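Local coordinates for protein pseudoperoxidase (Leishmania major, PDB 5VIA) that binds heme b, whose iron takes an axial cysteine and an axial histidine, and belongs to the peroxidase family although it is named a pseudoperoxidase, at residues 38-49 against 274-282; 84-94 against 107-117. One frame throughout, in Å; residues are numbered along the deposited sequence. Where two conformers were deposited one is given.

Contact 1 (38-49 against 274-282) touches the heme, whereas contact 2 (84-94 against 107-117) lies farther from it; their centres are about 10 Å apart. In contact 1, Phe42 lies against the porphyrin, its side chain about 4 Å from that of Cys60 and about 7 Å from that of His159, the two axial ligands of the iron. In contact 2 the side chain of Ile107 stands about 9 Å from the heme. Residues 274-282 bridge the two: Ile278 O is 3.0 Å from Arg115 NE, a probable hydrogen bond, and Phe282 CE2 packs 3.6 Å from Arg115 CD. In sequence, both segments of contact 2 fall between those of contact 1.

Contact 1 of 2, residues 38-49 against 274-282; sequences IRTAFVLAARRA and FTKMIESNF. With HEM (protoporphyrin IX containing Fe), chain B.
Ser280 O is gripped by two nitrogens of Arg48, NE at 2.8 Å and NH2 at 2.9 Å, a side-on pair of hydrogen bonds close to the guanidinium plane. A bend at chi3 (-53°) turns the group back over its own helix, where one guanidinium face rests on Ala45 CA. The opposite face carries the Phe282 ring, its plane 24° from that of the guanidinium and CE2 3.2 Å from Arg48 CZ; this sandwich and the paired bonds fix the group's rotation. Ser280 OG donates to Met277 O (2.6 Å), and a water donates to Ala45 O, Ser280 OG and Asn281 OD1. Toward the heme, Ala45 CB meets Met277 CG at 3.5 Å, while SD stands at the edge of the Phe42 ring and CE touches the vinyl carbon CBC. Phe42 lays its ring flat and nearly parallel on the porphyrin, CD1 3.5 Å from the methyl CMC, and with Ile38 and Met277 it lines the heme pocket. Ala41 CB fits among Phe274, Met277 and Ile278. Segments 38-49 and 274-279, on helices 33-49 and 263-279, cross at 53° with axes 9.2 Å apart, and helix 85-99 packs on Ile38, Ala41 and Phe274.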
# COMPACT_ATOMS: atom_id res chain seq x y z
N ILE A 38 0.76 1.44 5.91
CA ILE A 38 1.41 1.44 4.60
C ILE A 38 0.33 1.47 3.52
O ILE A 38 0.42 2.26 2.58
CB ILE A 38 2.30 0.20 4.39
CG1 ILE A 38 3.49 0.24 5.35
CG2 ILE A 38 2.77 0.11 2.92
CD1 ILE A 38 4.30 -1.04 5.33
N ARG A 39 -0.70 0.63 3.68
CA ARG A 39 -1.80 0.64 2.73
C ARG A 39 -2.41 2.04 2.62
O ARG A 39 -2.75 2.49 1.54
CB ARG A 39 -2.90 -0.36 3.11
CG ARG A 39 -4.12 -0.17 2.22
CD ARG A 39 -5.09 -1.35 2.24
NE ARG A 39 -5.94 -1.33 3.40
CZ ARG A 39 -7.13 -0.74 3.46
NH1 ARG A 39 -7.61 -0.09 2.41
NH2 ARG A 39 -7.82 -0.81 4.57
N THR A 40 -2.53 2.72 3.77
CA THR A 40 -3.07 4.07 3.82
C THR A 40 -2.32 5.06 2.92
O THR A 40 -2.93 5.99 2.39
CB THR A 40 -3.09 4.56 5.26
OG1 THR A 40 -3.88 3.65 6.04
CG2 THR A 40 -3.72 5.91 5.35
N ALA A 41 -1.02 4.88 2.74
CA ALA A 41 -0.28 5.79 1.86
C ALA A 41 -0.79 5.64 0.44
O ALA A 41 -0.88 6.62 -0.31
CB ALA A 41 1.20 5.54 1.93
N PHE A 42 -1.10 4.40 0.06
CA PHE A 42 -1.68 4.11 -1.25
C PHE A 42 -3.12 4.59 -1.36
O PHE A 42 -3.50 5.20 -2.37
CB PHE A 42 -1.56 2.61 -1.61
CG PHE A 42 -2.37 2.23 -2.83
CD1 PHE A 42 -2.14 2.86 -4.06
CD2 PHE A 42 -3.34 1.24 -2.76
CE1 PHE A 42 -2.88 2.50 -5.19
CE2 PHE A 42 -4.08 0.89 -3.87
CZ PHE A 42 -3.86 1.52 -5.09
N VAL A 43 -3.94 4.31 -0.34
CA VAL A 43 -5.31 4.82 -0.33
C VAL A 43 -5.33 6.33 -0.60
O VAL A 43 -6.08 6.82 -1.46
CB VAL A 43 -6.01 4.52 1.03
CG1 VAL A 43 -7.41 5.04 1.02
CG2 VAL A 43 -6.02 3.01 1.30
N LEU A 44 -4.49 7.08 0.12
CA LEU A 44 -4.49 8.53 0.01
C LEU A 44 -4.06 8.96 -1.38
O LEU A 44 -4.70 9.81 -2.00
CB LEU A 44 -3.58 9.15 1.08
CG LEU A 44 -4.14 9.00 2.51
CD1 LEU A 44 -3.15 9.53 3.53
CD2 LEU A 44 -5.47 9.72 2.63
N ALA A 45 -2.98 8.36 -1.88
CA ALA A 45 -2.44 8.72 -3.19
C ALA A 45 -3.42 8.35 -4.30
O ALA A 45 -3.58 9.12 -5.25
CB ALA A 45 -1.12 8.03 -3.41
N ALA A 46 -4.06 7.19 -4.18
CA ALA A 46 -5.05 6.79 -5.18
C ALA A 46 -6.21 7.76 -5.19
O ALA A 46 -6.74 8.12 -6.25
CB ALA A 46 -5.54 5.35 -4.94
N ARG A 47 -6.61 8.22 -4.00
CA ARG A 47 -7.70 9.18 -3.92
C ARG A 47 -7.32 10.54 -4.55
O ARG A 47 -8.12 11.13 -5.28
CB ARG A 47 -8.19 9.35 -2.48
CG ARG A 47 -8.95 8.14 -1.96
CD ARG A 47 -9.18 8.20 -0.45
NE ARG A 47 -9.97 9.36 -0.07
CZ ARG A 47 -11.30 9.38 -0.10
NH1 ARG A 47 -11.99 8.31 -0.49
NH2 ARG A 47 -11.95 10.48 0.27
N ARG A 48 -6.12 11.01 -4.28
CA ARG A 48 -5.67 12.27 -4.90
C ARG A 48 -5.62 12.15 -6.43
O ARG A 48 -5.83 13.13 -7.15
CB ARG A 48 -4.30 12.68 -4.35
CG ARG A 48 -4.29 13.06 -2.87
CD ARG A 48 -2.96 13.76 -2.48
NE ARG A 48 -1.76 13.01 -2.85
CZ ARG A 48 -1.26 11.99 -2.16
NH1 ARG A 48 -1.87 11.57 -1.05
NH2 ARG A 48 -0.16 11.38 -2.57
N ALA A 49 -5.35 10.95 -6.93
CA ALA A 49 -5.23 10.71 -8.36
C ALA A 49 -6.56 10.41 -9.04
O ALA A 49 -6.63 10.31 -10.27
CB ALA A 49 -4.23 9.59 -8.63
N PHE A 274 7.93 4.52 -3.88
CA PHE A 274 7.14 4.88 -2.70
C PHE A 274 7.22 6.37 -2.47
O PHE A 274 6.23 7.03 -2.17
CB PHE A 274 7.60 4.09 -1.47
CG PHE A 274 6.56 4.01 -0.39
CD1 PHE A 274 6.40 5.05 0.52
CD2 PHE A 274 5.72 2.91 -0.30
CE1 PHE A 274 5.43 4.99 1.52
CE2 PHE A 274 4.73 2.85 0.71
CZ PHE A 274 4.59 3.89 1.61
N THR A 275 8.41 6.94 -2.65
CA THR A 275 8.57 8.38 -2.56
C THR A 275 7.70 9.14 -3.58
O THR A 275 7.02 10.10 -3.22
CB THR A 275 10.06 8.78 -2.67
OG1 THR A 275 10.71 8.44 -1.44
CG2 THR A 275 10.21 10.28 -2.93
N LYS A 276 7.72 8.73 -4.85
CA LYS A 276 6.86 9.37 -5.86
C LYS A 276 5.39 9.28 -5.44
O LYS A 276 4.63 10.23 -5.58
CB LYS A 276 7.02 8.71 -7.23
CG LYS A 276 8.28 9.06 -8.02
CD LYS A 276 8.12 8.50 -9.45
CE LYS A 276 9.26 8.87 -10.41
NZ LYS A 276 9.11 8.16 -11.75
N MET A 277 4.99 8.11 -4.95
CA MET A 277 3.61 7.93 -4.54
C MET A 277 3.20 8.91 -3.44
O MET A 277 2.15 9.54 -3.53
CB MET A 277 3.36 6.49 -4.06
CG MET A 277 1.91 6.26 -3.68
SD MET A 277 1.61 4.58 -3.10
CE MET A 277 2.54 4.61 -1.56
N ILE A 278 4.03 9.04 -2.40
CA ILE A 278 3.63 9.87 -1.27
C ILE A 278 3.82 11.36 -1.55
O ILE A 278 3.38 12.19 -0.76
CB ILE A 278 4.34 9.48 0.04
CG1 ILE A 278 5.86 9.59 -0.10
CG2 ILE A 278 3.92 8.06 0.45
CD1 ILE A 278 6.62 9.37 1.20
N GLU A 279 4.48 11.69 -2.66
CA GLU A 279 4.61 13.10 -3.08
C GLU A 279 3.65 13.43 -4.21
O GLU A 279 3.45 14.61 -4.52
CB GLU A 279 6.05 13.41 -3.52
CG GLU A 279 7.09 13.26 -2.41
CD GLU A 279 8.48 13.74 -2.81
OE1 GLU A 279 8.71 14.04 -4.02
OE2 GLU A 279 9.35 13.83 -1.92
N SER A 280 3.06 12.41 -4.81
CA SER A 280 2.17 12.60 -5.98
C SER A 280 0.97 13.48 -5.68
O SER A 280 0.32 13.36 -4.63
CB SER A 280 1.71 11.26 -6.55
OG SER A 280 0.97 10.50 -5.58
N ASN A 281 0.67 14.38 -6.62
CA ASN A 281 -0.46 15.30 -6.51
C ASN A 281 -0.39 16.20 -5.28
O ASN A 281 -1.42 16.58 -4.72
CB ASN A 281 -1.80 14.57 -6.60
CG ASN A 281 -2.07 14.01 -7.98
OD1 ASN A 281 -2.08 12.79 -8.19
ND2 ASN A 281 -2.28 14.91 -8.94
N PHE A 282 0.83 16.53 -4.85
CA PHE A 282 1.06 17.58 -3.87
C PHE A 282 1.90 18.67 -4.53
O PHE A 282 2.82 18.36 -5.28
CB PHE A 282 1.83 17.05 -2.65
CG PHE A 282 0.99 16.22 -1.71
CD1 PHE A 282 -0.10 16.78 -1.05
CD2 PHE A 282 1.31 14.90 -1.46
CE1 PHE A 282 -0.86 16.02 -0.17
CE2 PHE A 282 0.55 14.13 -0.58
CZ PHE A 282 -0.54 14.70 0.06
CHA HEM B . -3.89 -5.22 1.17
CHB HEM B . -5.25 -5.68 -3.49
CHC HEM B . -2.24 -2.02 -4.56
CHD HEM B . -0.37 -2.09 -0.06
C1A HEM B . -4.55 -5.58 0.02
C2A HEM B . -5.69 -6.47 -0.01
C3A HEM B . -6.08 -6.60 -1.28
C4A HEM B . -5.19 -5.80 -2.11
CMA HEM B . -7.26 -7.44 -1.79
CAA HEM B . -6.37 -7.10 1.22
CBA HEM B . -7.18 -5.94 1.83
CGA HEM B . -7.93 -6.33 3.09
O1A HEM B . -8.81 -7.22 3.00
O2A HEM B . -7.67 -5.73 4.16
C1B HEM B . -4.58 -4.71 -4.21
C2B HEM B . -4.68 -4.46 -5.63
C3B HEM B . -3.87 -3.43 -5.94
C4B HEM B . -3.18 -3.02 -4.72
CMB HEM B . -5.60 -5.22 -6.59
CAB HEM B . -3.71 -2.87 -7.38
CBB HEM B . -3.37 -1.60 -7.62
C1C HEM B . -1.46 -1.72 -3.46
C2C HEM B . -0.39 -0.72 -3.38
C3C HEM B . 0.12 -0.75 -2.12
C4C HEM B . -0.61 -1.76 -1.38
CMC HEM B . 0.03 0.19 -4.57
CAC HEM B . 1.23 0.07 -1.43
CBC HEM B . 1.84 1.12 -1.99
C1D HEM B . -1.12 -2.95 0.70
C2D HEM B . -0.87 -3.28 2.09
C3D HEM B . -1.97 -4.26 2.47
C4D HEM B . -2.77 -4.43 1.27
CMD HEM B . 0.26 -2.75 2.99
CAD HEM B . -2.20 -4.92 3.86
CBD HEM B . -3.07 -3.92 4.63
CGD HEM B . -3.42 -4.43 6.01
O1D HEM B . -4.30 -3.81 6.68
O2D HEM B . -2.82 -5.45 6.43
NA HEM B . -4.26 -5.19 -1.28
NB HEM B . -3.66 -3.83 -3.69
NC HEM B . -1.56 -2.34 -2.20
ND HEM B . -2.24 -3.65 0.25
FE HEM B . -2.99 -3.74 -1.73
O HOH W 1 -1.80 10.86 -6.15

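Contact 2 of 2, residues 84-94 against 107-117; sequences STEDVASLAAI and ILDQWRWGRND
Asp87 turns its carboxylate onto the backbone of the facing loop, where OD2 accepts from Gly114 N (2.8 Å) through its syn lone pair. OD1 takes Arg115 N and Arg115 NH1 from opposite faces of the carboxylate plane, the latter bond (2.9 Å) also part of a salt bridge. The arginine's aliphatic chain is straight, and NH1 also donates to Arg112 O. Its guanidinium has Ser90 OG centred over one face. That hydroxyl, set between its backbone N and carbonyl carbon (chi1 66°), donates to Asp87 O and accepts from Trp111 NE1 at 2.9 Å, nearly in the indole plane. Ser84 is the N-cap of helix 85-99: its OG accepts from Asp87 N and donates to Arg115 O (2.7 Å). Asp117 binds the first two amides of the helix from across the contact, using the syn lone pairs of both oxygens, OD2 toward Thr85 N at 2.8 Å and OD1 toward Glu86 N at 2.9 Å; its negative charge probably suits the N-terminal end of the helix. The facing loop carries the short strand 112-113, which pairs antiparallel with 286-287, and helix 16-29 also packs on Leu91 and Trp111. Farther along the helix the polar bonds give way to apolar packing. With CG trans to its backbone N (chi1 -174°), Trp111 lays its indole along helix 85-99, where Leu91 CD2 makes a CH-pi contact 3.7 Å from the centroid of the five-membered ring. Trp113 CA lies over the other indole face. Ile94 CD1 reaches Ile107 CG2 at 3.6 Å, the two side chains lying antiparallel alongside one another, and also touches Trp111 CD1.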
# COMPACT_ATOMS: atom_id res chain seq x y z
N SER A 84 1.22 19.34 9.30
CA SER A 84 0.02 19.00 8.55
C SER A 84 -0.26 17.52 8.76
O SER A 84 0.66 16.72 8.98
CB SER A 84 0.19 19.31 7.07
OG SER A 84 0.95 18.31 6.41
N THR A 85 -1.54 17.15 8.71
CA THR A 85 -1.96 15.76 8.87
C THR A 85 -1.46 14.89 7.72
O THR A 85 -1.15 13.71 7.91
CB THR A 85 -3.49 15.68 9.03
OG1 THR A 85 -3.85 16.19 10.32
CG2 THR A 85 -3.98 14.26 8.94
N GLU A 86 -1.36 15.46 6.53
CA GLU A 86 -0.82 14.74 5.39
C GLU A 86 0.65 14.38 5.58
O GLU A 86 1.06 13.25 5.28
CB GLU A 86 -1.02 15.54 4.09
CG GLU A 86 -2.48 15.73 3.66
CD GLU A 86 -3.15 14.46 3.16
OE1 GLU A 86 -2.49 13.42 2.97
OE2 GLU A 86 -4.38 14.50 2.95
N ASP A 87 1.45 15.32 6.07
CA ASP A 87 2.86 15.04 6.37
C ASP A 87 2.97 13.91 7.40
O ASP A 87 3.75 12.96 7.23
CB ASP A 87 3.57 16.30 6.88
CG ASP A 87 4.06 17.19 5.76
OD1 ASP A 87 4.01 16.76 4.59
OD2 ASP A 87 4.53 18.31 6.04
N VAL A 88 2.20 14.03 8.48
CA VAL A 88 2.18 13.01 9.52
C VAL A 88 1.81 11.64 8.95
O VAL A 88 2.42 10.63 9.28
CB VAL A 88 1.20 13.37 10.65
CG1 VAL A 88 0.97 12.17 11.55
CG2 VAL A 88 1.72 14.55 11.46
N ALA A 89 0.81 11.61 8.07
CA ALA A 89 0.35 10.35 7.50
C ALA A 89 1.44 9.68 6.67
O ALA A 89 1.61 8.46 6.75
CB ALA A 89 -0.93 10.56 6.68
N SER A 90 2.18 10.46 5.89
CA SER A 90 3.26 9.90 5.09
C SER A 90 4.40 9.34 5.96
O SER A 90 5.01 8.32 5.62
CB SER A 90 3.79 10.93 4.08
OG SER A 90 4.42 12.00 4.76
N LEU A 91 4.66 9.99 7.09
CA LEU A 91 5.70 9.53 8.02
C LEU A 91 5.29 8.26 8.77
O LEU A 91 6.14 7.42 9.12
CB LEU A 91 6.06 10.64 9.02
CG LEU A 91 6.86 11.81 8.44
CD1 LEU A 91 7.03 12.91 9.45
CD2 LEU A 91 8.21 11.35 7.95
N ALA A 92 3.99 8.13 9.03
CA ALA A 92 3.45 6.92 9.64
C ALA A 92 3.56 5.72 8.69
O ALA A 92 3.82 4.61 9.13
CB ALA A 92 2.01 7.13 10.08
N ALA A 93 3.35 5.95 7.40
CA ALA A 93 3.51 4.89 6.42
C ALA A 93 4.97 4.47 6.37
O ALA A 93 5.29 3.28 6.36
CB ALA A 93 3.04 5.36 5.02
N ILE A 94 5.86 5.47 6.35
CA ILE A 94 7.29 5.21 6.35
C ILE A 94 7.69 4.44 7.61
O ILE A 94 8.52 3.54 7.57
CB ILE A 94 8.09 6.54 6.21
CG1 ILE A 94 7.92 7.13 4.80
CG2 ILE A 94 9.58 6.34 6.49
CD1 ILE A 94 8.44 8.55 4.68
N ILE A 107 13.81 6.59 1.47
CA ILE A 107 12.52 7.27 1.52
C ILE A 107 12.54 8.32 2.63
O ILE A 107 12.09 9.45 2.43
CB ILE A 107 11.35 6.30 1.81
CG1 ILE A 107 11.30 5.15 0.80
CG2 ILE A 107 10.04 7.04 1.80
CD1 ILE A 107 10.29 4.04 1.17
N LEU A 108 13.06 7.94 3.79
CA LEU A 108 13.11 8.87 4.92
C LEU A 108 14.11 10.00 4.68
O LEU A 108 13.80 11.17 4.92
CB LEU A 108 13.41 8.14 6.22
CG LEU A 108 13.35 9.04 7.46
CD1 LEU A 108 12.02 9.76 7.52
CD2 LEU A 108 13.58 8.23 8.73
N ASP A 109 15.30 9.65 4.20
CA ASP A 109 16.35 10.64 3.94
C ASP A 109 15.94 11.70 2.92
O ASP A 109 16.34 12.86 3.03
CB ASP A 109 17.64 9.95 3.49
CG ASP A 109 18.77 10.93 3.22
OD1 ASP A 109 19.32 11.49 4.20
OD2 ASP A 109 19.09 11.14 2.04
N GLN A 110 15.13 11.31 1.94
CA GLN A 110 14.69 12.22 0.89
C GLN A 110 13.30 12.78 1.13
O GLN A 110 12.77 13.50 0.28
CB GLN A 110 14.70 11.50 -0.47
CG GLN A 110 16.08 11.24 -1.05
CD GLN A 110 16.01 10.42 -2.33
OE1 GLN A 110 14.93 10.21 -2.90
NE2 GLN A 110 17.17 9.94 -2.78
N TRP A 111 12.70 12.42 2.27
CA TRP A 111 11.35 12.88 2.60
C TRP A 111 11.25 14.40 2.55
O TRP A 111 12.12 15.12 3.06
CB TRP A 111 10.94 12.38 4.00
CG TRP A 111 9.51 12.69 4.34
CD1 TRP A 111 8.40 12.04 3.89
CD2 TRP A 111 9.05 13.72 5.22
NE1 TRP A 111 7.27 12.61 4.43
CE2 TRP A 111 7.64 13.64 5.25
CE3 TRP A 111 9.68 14.71 5.97
CZ2 TRP A 111 6.86 14.51 6.01
CZ3 TRP A 111 8.91 15.57 6.73
CH2 TRP A 111 7.51 15.47 6.74
N ARG A 112 10.20 14.89 1.90
CA ARG A 112 9.93 16.31 1.85
C ARG A 112 8.67 16.64 2.64
O ARG A 112 7.83 15.77 2.90
CB ARG A 112 9.78 16.77 0.40
CG ARG A 112 11.09 16.80 -0.36
CD ARG A 112 10.85 17.04 -1.84
NE ARG A 112 12.11 17.12 -2.57
CZ ARG A 112 12.21 17.36 -3.87
NH1 ARG A 112 11.11 17.54 -4.60
NH2 ARG A 112 13.39 17.42 -4.45
N TRP A 113 8.55 17.91 3.02
CA TRP A 113 7.45 18.32 3.89
C TRP A 113 6.62 19.43 3.25
O TRP A 113 6.97 19.96 2.20
CB TRP A 113 7.99 18.75 5.26
CG TRP A 113 8.86 19.98 5.27
CD1 TRP A 113 10.17 20.06 4.87
CD2 TRP A 113 8.50 21.28 5.73
NE1 TRP A 113 10.63 21.35 5.04
CE2 TRP A 113 9.62 22.12 5.57
CE3 TRP A 113 7.32 21.83 6.26
CZ2 TRP A 113 9.61 23.47 5.91
CZ3 TRP A 113 7.31 23.18 6.61
CH2 TRP A 113 8.45 23.98 6.43
N GLY A 114 5.52 19.79 3.90
CA GLY A 114 4.68 20.86 3.42
C GLY A 114 3.45 20.40 2.67
O GLY A 114 2.82 21.20 1.96
N ARG A 115 3.11 19.11 2.79
CA ARG A 115 1.87 18.60 2.20
C ARG A 115 0.70 19.39 2.77
O ARG A 115 0.51 19.43 4.00
CB ARG A 115 1.68 17.11 2.50
CG ARG A 115 2.59 16.18 1.71
CD ARG A 115 2.58 14.75 2.28
NE ARG A 115 3.60 13.95 1.60
CZ ARG A 115 4.90 14.02 1.89
NH1 ARG A 115 5.33 14.83 2.85
NH2 ARG A 115 5.77 13.29 1.21
N ASN A 116 -0.06 20.05 1.90
CA ASN A 116 -1.21 20.83 2.31
C ASN A 116 -2.37 19.94 2.71
O ASN A 116 -2.78 19.07 1.94
CB ASN A 116 -1.68 21.75 1.17
CG ASN A 116 -0.84 23.00 1.03
OD1 ASN A 116 -0.20 23.23 -0.00
ND2 ASN A 116 -0.84 23.84 2.06
N ASP A 117 -2.90 20.16 3.90
CA ASP A 117 -4.18 19.57 4.26
C ASP A 117 -5.21 20.36 3.47
O ASP A 117 -5.83 21.29 4.00
CB ASP A 117 -4.45 19.67 5.76
CG ASP A 117 -3.57 18.74 6.57
OD1 ASP A 117 -3.08 17.75 6.01
OD2 ASP A 117 -3.38 19.01 7.78